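Long-range contacts in regulating synaptic membrane exocytosis protein 2 (Rattus norvegicus, PDB 2BWQ), which probably helps regulate neurotransmitter release at the presynaptic membrane as a Rab3-interacting protein, represented here by its C2A domain: residues K10-D14 with A117-D121; I45-P49 with E86-E90; L25-D29 with P123-K127. The contacts are given in a common frame with arbitrary orientation. Where two conformers were deposited one is given. Residues are numbered along the deposited sequence.

Interaction 1: residues K10-D14 with A117-D121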
ATOM      1  N   LYS A  10       3.328   7.266   0.593  1.00 12.03           N
ATOM      2  CA  LYS A  10       3.143   8.704   0.350  1.00 12.20           C
ATOM      3  C   LYS A  10       1.949   8.885  -0.548  1.00 12.36           C
ATOM      4  O   LYS A  10       1.822   8.210  -1.616  1.00 14.95           O
ATOM      5  CB  LYS A  10       4.418   9.254  -0.317  1.00 12.67           C
ATOM      6  CG  LYS A  10       4.364  10.751  -0.732  1.00 14.36           C
ATOM      7  CD  LYS A  10       5.763  11.192  -1.152  1.00 19.68           C
ATOM      8  CE  LYS A  10       6.169  10.967  -2.567  1.00 26.54           C
ATOM      9  NZ  LYS A  10       5.418  11.748  -3.552  1.00 17.15           N
ATOM     10  N   LEU A  11       1.035   9.775  -0.177  1.00 11.00           N
ATOM     11  CA  LEU A  11      -0.218  10.001  -0.927  1.00 11.26           C
ATOM     12  C   LEU A  11      -0.322  11.449  -1.352  1.00 10.16           C
ATOM     13  O   LEU A  11      -0.043  12.341  -0.544  1.00 11.30           O
ATOM     14  CB  LEU A  11      -1.406   9.678  -0.019  1.00 12.12           C
ATOM     15  CG  LEU A  11      -1.484   8.280   0.574  1.00 10.73           C
ATOM     16  CD1 LEU A  11      -2.656   8.143   1.519  1.00 14.05           C
ATOM     17  CD2 LEU A  11      -1.641   7.214  -0.557  1.00 14.50           C
ATOM     18  N   TRP A  12      -0.853  11.667  -2.546  1.00 10.55           N
ATOM     19  CA  TRP A  12      -1.141  13.019  -2.941  1.00 11.59           C
ATOM     20  C   TRP A  12      -2.250  12.999  -3.993  1.00 11.42           C
ATOM     21  O   TRP A  12      -2.186  12.201  -4.920  1.00 11.92           O
ATOM     22  CB  TRP A  12       0.133  13.661  -3.522  1.00 13.84           C
ATOM     23  CG  TRP A  12      -0.073  15.083  -3.980  1.00 15.13           C
ATOM     24  CD1 TRP A  12      -0.405  16.196  -3.194  1.00 16.70           C
ATOM     25  CD2 TRP A  12       0.025  15.496  -5.293  1.00 16.18           C
ATOM     26  NE1 TRP A  12      -0.559  17.281  -4.049  1.00 17.89           N
ATOM     27  CE2 TRP A  12      -0.311  16.881  -5.331  1.00 15.93           C
ATOM     28  CE3 TRP A  12       0.333  14.843  -6.472  1.00 17.22           C
ATOM     29  CZ2 TRP A  12      -0.316  17.596  -6.528  1.00 18.02           C
ATOM     30  CZ3 TRP A  12       0.302  15.545  -7.665  1.00 19.46           C
ATOM     31  CH2 TRP A  12      -0.027  16.887  -7.676  1.00 19.18           C
ATOM     32  N   PHE A  13      -3.129  13.965  -3.878  1.00 11.47           N
ATOM     33  CA  PHE A  13      -4.177  14.154  -4.895  1.00 11.11           C
ATOM     34  C   PHE A  13      -3.913  15.397  -5.731  1.00 12.29           C
ATOM     35  O   PHE A  13      -3.698  16.463  -5.169  1.00 13.10           O
ATOM     36  CB  PHE A  13      -5.532  14.226  -4.200  1.00 12.23           C
ATOM     37  CG  PHE A  13      -6.672  14.508  -5.153  1.00 12.29           C
ATOM     38  CD1 PHE A  13      -6.990  13.611  -6.182  1.00 12.35           C
ATOM     39  CD2 PHE A  13      -7.441  15.682  -5.035  1.00 15.67           C
ATOM     40  CE1 PHE A  13      -7.992  13.866  -7.091  1.00 14.49           C
ATOM     41  CE2 PHE A  13      -8.485  15.945  -5.951  1.00 17.31           C
ATOM     42  CZ  PHE A  13      -8.751  14.999  -6.953  1.00 16.50           C
ATOM     43  N   ASP A  14      -3.896  15.221  -7.039  1.00 12.41           N
ATOM     44  CA  ASP A  14      -3.726  16.318  -7.931  1.00 13.53           C
ATOM     45  C   ASP A  14      -5.133  16.816  -8.349  1.00 14.33           C
ATOM     46  O   ASP A  14      -5.807  16.161  -9.212  1.00 14.71           O
ATOM     47  CB  ASP A  14      -2.945  15.862  -9.136  1.00 14.39           C
ATOM     48  CG  ASP A  14      -2.753  16.971 -10.186  1.00 17.53           C
ATOM     49  OD1 ASP A  14      -3.378  18.040 -10.075  1.00 17.50           O
ATOM     50  OD2 ASP A  14      -2.077  16.709 -11.157  1.00 27.23           O
ATOM     51  N   ALA A 117      -7.694  10.767   4.512  1.00 12.12           N
ATOM     52  CA  ALA A 117      -6.335  10.355   4.241  1.00 12.25           C
ATOM     53  C   ALA A 117      -5.360  11.538   4.339  1.00 10.36           C
ATOM     54  O   ALA A 117      -5.714  12.719   4.144  1.00 12.11           O
ATOM     55  CB  ALA A 117      -6.262   9.812   2.803  1.00 12.36           C
ATOM     56  N   LEU A 118      -4.141  11.198   4.669  1.00 12.22           N
ATOM     57  CA  LEU A 118      -3.020  12.157   4.696  1.00 12.15           C
ATOM     58  C   LEU A 118      -2.529  12.472   3.274  1.00 11.80           C
ATOM     59  O   LEU A 118      -1.530  11.920   2.822  1.00 12.88           O
ATOM     60  CB  LEU A 118      -1.859  11.577   5.550  1.00 12.81           C
ATOM     61  CG  LEU A 118      -2.165  11.475   7.045  1.00 14.11           C
ATOM     62  CD1 LEU A 118      -1.229  10.494   7.722  1.00 17.98           C
ATOM     63  CD2 LEU A 118      -2.027  12.793   7.716  1.00 18.73           C
ATOM     64  N   LEU A 119      -3.252  13.329   2.584  1.00 10.61           N
ATOM     65  CA  LEU A 119      -2.912  13.670   1.196  1.00 11.37           C
ATOM     66  C   LEU A 119      -1.942  14.833   1.137  1.00 12.02           C
ATOM     67  O   LEU A 119      -2.211  15.824   0.432  1.00 14.65           O
ATOM     68  CB  LEU A 119      -4.220  13.994   0.451  1.00 13.16           C
ATOM     69  CG  LEU A 119      -5.196  12.808   0.452  1.00 11.86           C
ATOM     70  CD1 LEU A 119      -6.490  13.200  -0.255  1.00 15.98           C
ATOM     71  CD2 LEU A 119      -4.620  11.602  -0.241  1.00 15.48           C
ATOM     72  N   ASP A 120      -0.847  14.711   1.850  1.00 10.78           N
ATOM     73  CA  ASP A 120       0.085  15.811   2.072  1.00 11.06           C
ATOM     74  C   ASP A 120       1.364  15.607   1.287  1.00 11.29           C
ATOM     75  O   ASP A 120       2.263  16.421   1.402  1.00 11.62           O
ATOM     76  CB  ASP A 120       0.375  15.911   3.565  1.00 11.35           C
ATOM     77  CG  ASP A 120       0.987  14.634   4.153  1.00 11.20           C
ATOM     78  OD1 ASP A 120       1.278  13.677   3.386  1.00 11.72           O
ATOM     79  OD2 ASP A 120       1.269  14.613   5.376  1.00 14.87           O
ATOM     80  N   ASP A 121       1.406  14.621   0.388  1.00 11.13           N
ATOM     81  CA  ASP A 121       2.626  14.332  -0.396  1.00 10.07           C
ATOM     82  C   ASP A 121       3.850  14.060   0.447  1.00 10.38           C
ATOM     83  O   ASP A 121       4.966  14.318  -0.070  1.00 11.94           O
ATOM     84  CB  ASP A 121       2.906  15.437  -1.445  1.00 11.36           C
ATOM     85  CG  ASP A 121       3.786  14.940  -2.530  1.00 12.15           C
ATOM     86  OD1 ASP A 121       3.637  13.789  -2.970  1.00 12.15           O
ATOM     87  OD2 ASP A 121       4.709  15.679  -2.969  1.00 11.52           O
TER
HETATM   88  O   HOH W   1       1.006  10.915   2.397  1.00  9.14           O
HETATM   89  O   HOH W   2      -3.637  16.209  -2.071  1.00 16.01           O
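Two consecutive inverse gamma turns, centred on L118 and L119, carry residues 117-121 across strand 10-14 at about 100° instead of alongside it. The turns rest on weak bonds, L119 N to A117 O (3.0 Å) and D120 N to L118 O (3.0 Å), and they bring the CA atoms of L119 and W12 to 4.5 Å. K10 and W12 pair through their backbones with T23 and I21 of strand 19-28, so the peptide groups of L11 and F13 face the other way, toward the crossing segment. There D121 N donates to L11 O (2.9 Å, 143°), the one direct backbone hydrogen bond. Water fills two further places: water 1 accepts from L11 N and donates to L118 O, both at 2.8 Å, while water 2 accepts from F13 N and donates to L119 O, both at 2.9 Å.

Apolar packing lies to one side. L11 CB meets L119 CD2 at 3.8 Å, L11 CD1 meets A117 CB at 4.2 Å, and F13 CB meets L119 CD1 at 4.2 Å; L11 and A117 both also touch I112, which ties this patch to the interior of the C2 beta-sandwich. At the surface, K10 bends back through chi3 (87°) and chi4 (66°), and its NZ forms a salt bridge with D121 OD1 (2.8 Å). D121 takes a left-handed backbone conformation (56/24) just ahead of strand 123-127. The chemistry implies a crossing held by one direct backbone hydrogen bond, two bridging waters and a salt bridge, with leucine packing on one side.

Interaction 2: residues I45-P49 with E86-E90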
ATOM      1  N   ILE A  45      -2.494  -3.160  -4.173  1.00 13.09           N
ATOM      2  CA  ILE A  45      -3.403  -2.076  -3.822  1.00 15.40           C
ATOM      3  C   ILE A  45      -4.628  -2.127  -4.687  1.00 16.30           C
ATOM      4  O   ILE A  45      -4.505  -2.235  -5.929  1.00 17.41           O
ATOM      5  CB  ILE A  45      -2.754  -0.726  -3.917  1.00 15.60           C
ATOM      6  CG1 ILE A  45      -1.498  -0.698  -3.035  1.00 16.81           C
ATOM      7  CG2 ILE A  45      -3.754   0.366  -3.466  1.00 17.56           C
ATOM      8  CD1 ILE A  45      -0.766   0.691  -2.676  1.00 19.47           C
ATOM      9  N   TYR A  46      -5.798  -2.075  -4.086  1.00 14.64           N
ATOM     10  CA  TYR A  46      -7.070  -1.824  -4.780  1.00 12.90           C
ATOM     11  C   TYR A  46      -7.602  -0.496  -4.333  1.00 13.59           C
ATOM     12  O   TYR A  46      -7.679  -0.136  -3.141  1.00 14.61           O
ATOM     13  CB  TYR A  46      -8.119  -2.872  -4.469  1.00 14.83           C
ATOM     14  CG  TYR A  46      -8.054  -4.136  -5.262  1.00 16.13           C
ATOM     15  CD1 TYR A  46      -8.480  -4.150  -6.572  1.00 19.07           C
ATOM     16  CD2 TYR A  46      -7.580  -5.331  -4.713  1.00 16.32           C
ATOM     17  CE1 TYR A  46      -8.454  -5.307  -7.312  1.00 18.47           C
ATOM     18  CE2 TYR A  46      -7.554  -6.508  -5.478  1.00 16.80           C
ATOM     19  CZ  TYR A  46      -7.981  -6.458  -6.754  1.00 18.45           C
ATOM     20  OH  TYR A  46      -7.964  -7.649  -7.498  1.00 21.13           O
ATOM     21  N   PHE A  47      -7.986   0.317  -5.317  1.00 14.25           N
ATOM     22  CA  PHE A  47      -8.712   1.557  -5.094  1.00 13.42           C
ATOM     23  C   PHE A  47     -10.166   1.207  -5.249  1.00 13.37           C
ATOM     24  O   PHE A  47     -10.626   0.956  -6.371  1.00 15.12           O
ATOM     25  CB  PHE A  47      -8.284   2.593  -6.165  1.00 13.77           C
ATOM     26  CG  PHE A  47      -8.848   3.917  -5.971  1.00 14.70           C
ATOM     27  CD1 PHE A  47      -8.796   4.542  -4.718  1.00 16.94           C
ATOM     28  CD2 PHE A  47      -9.399   4.594  -7.074  1.00 21.30           C
ATOM     29  CE1 PHE A  47      -9.254   5.795  -4.542  1.00 18.69           C
ATOM     30  CE2 PHE A  47      -9.891   5.892  -6.921  1.00 23.02           C
ATOM     31  CZ  PHE A  47      -9.804   6.486  -5.630  1.00 18.85           C
ATOM     32  N   LEU A  48     -10.849   1.145  -4.139  1.00 12.86           N
ATOM     33  CA  LEU A  48     -12.263   0.632  -4.116  1.00 13.59           C
ATOM     34  C   LEU A  48     -13.249   1.758  -3.989  1.00 15.45           C
ATOM     35  O   LEU A  48     -12.924   2.830  -3.508  1.00 14.84           O
ATOM     36  CB  LEU A  48     -12.425  -0.302  -2.937  1.00 13.54           C
ATOM     37  CG  LEU A  48     -11.521  -1.526  -3.008  1.00 15.71           C
ATOM     38  CD1 LEU A  48     -11.651  -2.313  -1.737  1.00 19.12           C
ATOM     39  CD2 LEU A  48     -11.858  -2.411  -4.231  1.00 18.22           C
ATOM     40  N   PRO A  49     -14.499   1.596  -4.429  1.00 17.90           N
ATOM     41  CA  PRO A  49     -15.019   0.434  -5.087  1.00 22.67           C
ATOM     42  C   PRO A  49     -14.630   0.234  -6.515  1.00 24.56           C
ATOM     43  O   PRO A  49     -13.815   0.982  -7.131  1.00 26.99           O
ATOM     44  CB  PRO A  49     -16.546   0.633  -5.014  1.00 21.58           C
ATOM     45  CG  PRO A  49     -16.748   2.014  -4.905  1.00 21.42           C
ATOM     46  CD  PRO A  49     -15.524   2.641  -4.254  1.00 19.34           C
ATOM     47  N   GLU A  86     -16.596   8.054  -0.664  1.00 15.99           N
ATOM     48  CA  GLU A  86     -16.965   6.765  -1.204  1.00 17.71           C
ATOM     49  C   GLU A  86     -15.780   5.988  -1.784  1.00 16.70           C
ATOM     50  O   GLU A  86     -15.958   5.125  -2.656  1.00 18.50           O
ATOM     51  CB  GLU A  86     -18.029   6.952  -2.299  1.00 20.14           C
ATOM     52  CG  GLU A  86     -19.370   7.562  -1.822  1.00 25.43           C
ATOM     53  CD  GLU A  86     -20.084   6.776  -0.711  1.00 34.77           C
ATOM     54  OE1 GLU A  86     -19.713   5.617  -0.385  1.00 38.13           O
ATOM     55  OE2 GLU A  86     -21.053   7.325  -0.132  1.00 40.41           O
ATOM     56  N   ARG A  87     -14.550   6.354  -1.404  1.00 13.56           N
ATOM     57  CA  ARG A  87     -13.350   5.661  -1.968  1.00 12.68           C
ATOM     58  C   ARG A  87     -12.420   5.315  -0.823  1.00 11.54           C
ATOM     59  O   ARG A  87     -12.325   6.057   0.184  1.00 12.68           O
ATOM     60  CB  ARG A  87     -12.538   6.577  -2.931  1.00 13.31           C
ATOM     61  CG  ARG A  87     -13.358   7.002  -4.131  1.00 17.18           C
ATOM     62  CD  ARG A  87     -13.615   5.806  -4.988  1.00 19.75           C
ATOM     63  NE  ARG A  87     -14.081   6.189  -6.305  1.00 23.03           N
ATOM     64  CZ  ARG A  87     -15.360   6.211  -6.595  1.00 23.87           C
ATOM     65  NH1 ARG A  87     -16.268   5.867  -5.665  1.00 25.41           N
ATOM     66  NH2 ARG A  87     -15.760   6.581  -7.812  1.00 25.96           N
ATOM     67  N   MET A  88     -11.735   4.196  -0.995  1.00 10.65           N
ATOM     68  CA  MET A  88     -10.715   3.767  -0.048  1.00 12.03           C
ATOM     69  C   MET A  88      -9.633   2.990  -0.730  1.00 12.08           C
ATOM     70  O   MET A  88      -9.858   2.398  -1.792  1.00 12.34           O
ATOM     71  CB  MET A  88     -11.304   2.921   1.086  1.00 14.08           C
ATOM     72  CG  MET A  88     -11.863   1.622   0.643  1.00 14.51           C
ATOM     73  SD  MET A  88     -12.904   0.962   1.971  1.00 16.97           S
ATOM     74  CE  MET A  88     -13.303  -0.659   1.239  1.00 18.39           C
ATOM     75  N   LEU A  89      -8.449   3.014  -0.153  1.00 11.16           N
ATOM     76  CA  LEU A  89      -7.344   2.216  -0.647  1.00 11.81           C
ATOM     77  C   LEU A  89      -7.141   1.010   0.217  1.00 11.30           C
ATOM     78  O   LEU A  89      -6.925   1.132   1.426  1.00 12.13           O
ATOM     79  CB  LEU A  89      -6.037   3.056  -0.593  1.00 12.02           C
ATOM     80  CG  LEU A  89      -5.985   4.204  -1.583  1.00 12.13           C
ATOM     81  CD1 LEU A  89      -4.829   5.148  -1.166  1.00 13.97           C
ATOM     82  CD2 LEU A  89      -5.701   3.720  -3.002  1.00 14.89           C
ATOM     83  N   GLU A  90      -7.284  -0.182  -0.372  1.00 10.36           N
ATOM     84  CA  GLU A  90      -7.015  -1.441   0.334  1.00 11.11           C
ATOM     85  C   GLU A  90      -5.616  -1.895  -0.029  1.00 11.04           C
ATOM     86  O   GLU A  90      -5.319  -2.255  -1.169  1.00 10.46           O
ATOM     87  CB  GLU A  90      -8.057  -2.496  -0.097  1.00 10.80           C
ATOM     88  CG  GLU A  90      -7.806  -3.865   0.542  1.00 10.23           C
ATOM     89  CD  GLU A  90      -8.388  -4.951  -0.323  1.00 12.12           C
ATOM     90  OE1 GLU A  90      -9.582  -5.158  -0.242  1.00 12.32           O
ATOM     91  OE2 GLU A  90      -7.608  -5.647  -1.026  1.00 13.94           O
TER
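The methyl CD2 of L89 is the knob of this contact: it fits the hollow between I45 and F47, 3.9 Å from I45 CG2 and 3.6 Å from F47 CD1. F47 in turn projects between L89 and R87, its CE1 lying 3.7 Å from R87 CB. Below these side chains the backbones run antiparallel at 156°, with axes 4.7 Å apart. Y46/E90 and L48/M88 are hydrogen-bonded pairs (Y46 N to E90 O 3.0 Å, E90 N to Y46 O 2.8 Å, L48 N to M88 O 2.8 Å, M88 N to L48 O 3.1 Å), and F47/L89 is the non-hydrogen-bonded pair between them. In the C2 beta-sandwich these are the two central strands of one sheet; I45, F47 and L89 face the opposing sheet, where they touch L20 or V22 and also Y76. On the other face, L48 CD1 settles between M88 CE and E90 OE1, 3.8 Å from each, while E90 OE2 lies at the edge of the Y46 ring, 3.7 Å from CD2. The cis peptide before P49 ends the ladder, and P49 CD sits 3.0 Å from E86 O, the same oxygen that accepts a hydrogen bond from R87 NH1 (3.1 Å).

Interaction 3: residues L25-D29 with P123-K127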
ATOM      1  N   LEU A  25       6.787   3.019  -0.633  0.50 12.48           N
ATOM      2  CA  LEU A  25       8.228   3.180  -0.510  0.50 13.30           C
ATOM      3  C   LEU A  25       8.793   1.807  -0.147  0.50 12.90           C
ATOM      4  O   LEU A  25       9.381   1.161  -0.959  0.50 13.22           O
ATOM      5  CB  LEU A  25       8.610   4.228   0.561  0.50 13.33           C
ATOM      6  CG  LEU A  25       8.390   5.652   0.052  0.50 14.05           C
ATOM      7  CD1 LEU A  25       6.966   6.138   0.213  0.50 15.23           C
ATOM      8  CD2 LEU A  25       9.335   6.584   0.767  0.50 16.25           C
ATOM      9  N   GLY A  26       8.561   1.383   1.077  1.00 14.20           N
ATOM     10  CA  GLY A  26       9.191   0.183   1.655  1.00 14.41           C
ATOM     11  C   GLY A  26       8.498  -0.220   2.903  1.00 15.14           C
ATOM     12  O   GLY A  26       7.543   0.441   3.327  1.00 16.80           O
ATOM     13  N   ALA A  27       8.944  -1.326   3.476  1.00 13.66           N
ATOM     14  CA  ALA A  27       8.399  -1.813   4.741  1.00 12.47           C
ATOM     15  C   ALA A  27       9.548  -2.085   5.697  1.00 13.05           C
ATOM     16  O   ALA A  27      10.686  -2.257   5.237  1.00 14.13           O
ATOM     17  CB  ALA A  27       7.628  -3.116   4.490  1.00 13.64           C
ATOM     18  N   LYS A  28       9.245  -2.026   6.966  1.00 13.23           N
ATOM     19  CA  LYS A  28      10.253  -2.409   7.963  1.00 14.79           C
ATOM     20  C   LYS A  28       9.617  -3.332   8.949  1.00 13.86           C
ATOM     21  O   LYS A  28       8.383  -3.435   9.095  1.00 13.61           O
ATOM     22  CB  LYS A  28      10.766  -1.167   8.687  1.00 15.38           C
ATOM     23  CG  LYS A  28       9.727  -0.444   9.504  1.00 20.78           C
ATOM     24  CD  LYS A  28      10.304   0.752  10.269  1.00 19.72           C
ATOM     25  CE  LYS A  28       9.243   1.519  11.043  1.00 21.77           C
ATOM     26  NZ  LYS A  28       9.877   2.680  11.730  1.00 26.90           N
ATOM     27  N   ASP A  29      10.548  -4.001   9.676  1.00 14.39           N
ATOM     28  CA  ASP A  29      10.200  -4.879  10.812  1.00 16.83           C
ATOM     29  C   ASP A  29       9.219  -6.019  10.435  1.00 14.12           C
ATOM     30  O   ASP A  29       8.356  -6.404  11.224  1.00 16.16           O
ATOM     31  CB  ASP A  29       9.651  -4.045  11.998  1.00 17.01           C
ATOM     32  CG  ASP A  29      10.641  -3.015  12.529  1.00 23.27           C
ATOM     33  OD1 ASP A  29      11.891  -3.180  12.399  1.00 24.73           O
ATOM     34  OD2 ASP A  29      10.222  -1.989  13.129  1.00 30.30           O
ATOM     35  N   PRO A 123       5.842  11.047   3.027  1.00 12.82           N
ATOM     36  CA  PRO A 123       5.817   9.672   3.467  1.00 12.60           C
ATOM     37  C   PRO A 123       5.361   9.561   4.936  1.00 11.87           C
ATOM     38  O   PRO A 123       5.726  10.408   5.768  1.00 13.60           O
ATOM     39  CB  PRO A 123       7.302   9.220   3.344  1.00 14.99           C
ATOM     40  CG  PRO A 123       8.037  10.504   3.491  1.00 19.18           C
ATOM     41  CD  PRO A 123       7.204  11.615   2.942  1.00 14.94           C
ATOM     42  N   HIS A 124       4.549   8.516   5.169  1.00 11.90           N
ATOM     43  CA  HIS A 124       4.144   8.190   6.522  1.00 12.91           C
ATOM     44  C   HIS A 124       4.194   6.685   6.701  1.00 13.47           C
ATOM     45  O   HIS A 124       3.968   5.940   5.754  1.00 13.02           O
ATOM     46  CB  HIS A 124       2.701   8.691   6.734  1.00 13.37           C
ATOM     47  CG  HIS A 124       2.606  10.177   6.796  1.00 12.99           C
ATOM     48  ND1 HIS A 124       2.050  11.014   5.855  1.00 14.70           N
ATOM     49  CD2 HIS A 124       3.086  10.973   7.769  1.00 12.25           C
ATOM     50  CE1 HIS A 124       2.181  12.276   6.262  1.00 10.56           C
ATOM     51  NE2 HIS A 124       2.826  12.265   7.402  1.00 17.21           N
ATOM     52  N   TRP A 125       4.424   6.276   7.954  1.00 13.75           N
ATOM     53  CA  TRP A 125       4.421   4.848   8.300  1.00 12.51           C
ATOM     54  C   TRP A 125       3.036   4.413   8.768  1.00 13.97           C
ATOM     55  O   TRP A 125       2.344   5.144   9.518  1.00 14.85           O
ATOM     56  CB  TRP A 125       5.410   4.591   9.456  1.00 13.29           C
ATOM     57  CG  TRP A 125       6.862   4.668   9.021  1.00 14.37           C
ATOM     58  CD1 TRP A 125       7.766   5.676   9.273  1.00 18.26           C
ATOM     59  CD2 TRP A 125       7.564   3.697   8.251  1.00 14.84           C
ATOM     60  NE1 TRP A 125       8.990   5.362   8.729  1.00 16.25           N
ATOM     61  CE2 TRP A 125       8.883   4.158   8.078  1.00 16.28           C
ATOM     62  CE3 TRP A 125       7.214   2.461   7.711  1.00 14.35           C
ATOM     63  CZ2 TRP A 125       9.866   3.404   7.393  1.00 15.98           C
ATOM     64  CZ3 TRP A 125       8.203   1.704   7.024  1.00 14.10           C
ATOM     65  CH2 TRP A 125       9.474   2.207   6.840  1.00 15.09           C
ATOM     66  N   TYR A 126       2.598   3.225   8.343  1.00 12.45           N
ATOM     67  CA  TYR A 126       1.333   2.618   8.738  1.00 12.98           C
ATOM     68  C   TYR A 126       1.587   1.207   9.282  1.00 13.64           C
ATOM     69  O   TYR A 126       2.272   0.409   8.635  1.00 13.83           O
ATOM     70  CB  TYR A 126       0.366   2.536   7.508  1.00 13.57           C
ATOM     71  CG  TYR A 126      -0.004   3.898   6.933  1.00 12.73           C
ATOM     72  CD1 TYR A 126       0.830   4.549   6.023  1.00 12.97           C
ATOM     73  CD2 TYR A 126      -1.173   4.513   7.335  1.00 13.55           C
ATOM     74  CE1 TYR A 126       0.494   5.797   5.530  1.00 12.23           C
ATOM     75  CE2 TYR A 126      -1.539   5.772   6.801  1.00 14.15           C
ATOM     76  CZ  TYR A 126      -0.690   6.387   5.899  1.00 12.02           C
ATOM     77  OH  TYR A 126      -1.036   7.622   5.356  1.00 13.52           O
ATOM     78  N   LYS A 127       0.891   0.907  10.376  1.00 15.70           N
ATOM     79  CA  LYS A 127       1.026  -0.439  10.956  1.00 17.19           C
ATOM     80  C   LYS A 127       0.230  -1.425  10.147  1.00 16.92           C
ATOM     81  O   LYS A 127      -0.919  -1.209   9.827  1.00 17.46           O
ATOM     82  CB  LYS A 127       0.565  -0.407  12.406  1.00 18.22           C
ATOM     83  CG  LYS A 127       1.682   0.222  13.291  1.00 22.79           C
ATOM     84  CD  LYS A 127       1.357   0.384  14.765  1.00 24.10           C
ATOM     85  CE  LYS A 127       2.415   1.295  15.417  1.00 27.70           C
ATOM     86  NZ  LYS A 127       2.267   1.381  16.919  1.00 33.26           N
TER
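K28 lies over the indole of W125, straight beyond its first side-chain bond. Its chi1 of 64° (p) aims the chain at the ring, and chi2 to chi4, all t, then keep it straight. K28 CE stands 3.8 Å from the centroid of the six-membered ring of W125, 7° off the normal, a CH-pi contact; K28 NZ stands 4.1 Å from the centroid of the five-membered ring of W125, 12° off the normal, a cation-pi interaction. W125, with chi1 at -73° (m), starts sideways, but its ring reaches across so that CZ3 comes 3.6 Å from K28 CG, 4.2 Å from A27 CA and 4.0 Å from G26 O. That reach is needed because the segment axes are 8.9 Å apart at 38°: in this four-stranded sheet of the C2 sandwich, strands 19-28 and 123-127 flank strand 6-14, and W125 spans it, touching Q6 and S8. Neighbouring Y126 instead meets I110 and I112 of the opposite sheet, which places W125 and K28 on the outer surface. A27 points its CB away, leaving its CA at the edge of the indole. At the far end L25, in the conformer described (chi1 -76°, chi2 84°), directs CD2 to 4.2 Å from P123 CB.

Overall arrangement
Along the chain the segments come in the order 10-14, 25-29, 45-49, 86-90, 117-121, 123-127, so interactions 1 and 3 cross, while interaction 2 is nested within both. Interactions 1 and 3 (centres about 15 Å apart) both reach one sheet, 117-121 being the loop that leads into strand 123-127; they touch through K10 N and L25 CD1 (3.8 Å) and through L118 CD1 and Y126 OH (3.7 Å). Interaction 2 belongs to the other sheet, its centre about 14 Å from that of interaction 1 and about 19 Å from that of interaction 3, which it does not touch. Interactions 1 and 3 thus bring early and late segments together, and L11 CD2 against L89 CD1 (3.8 Å) ties them to the other sheet of the sandwich.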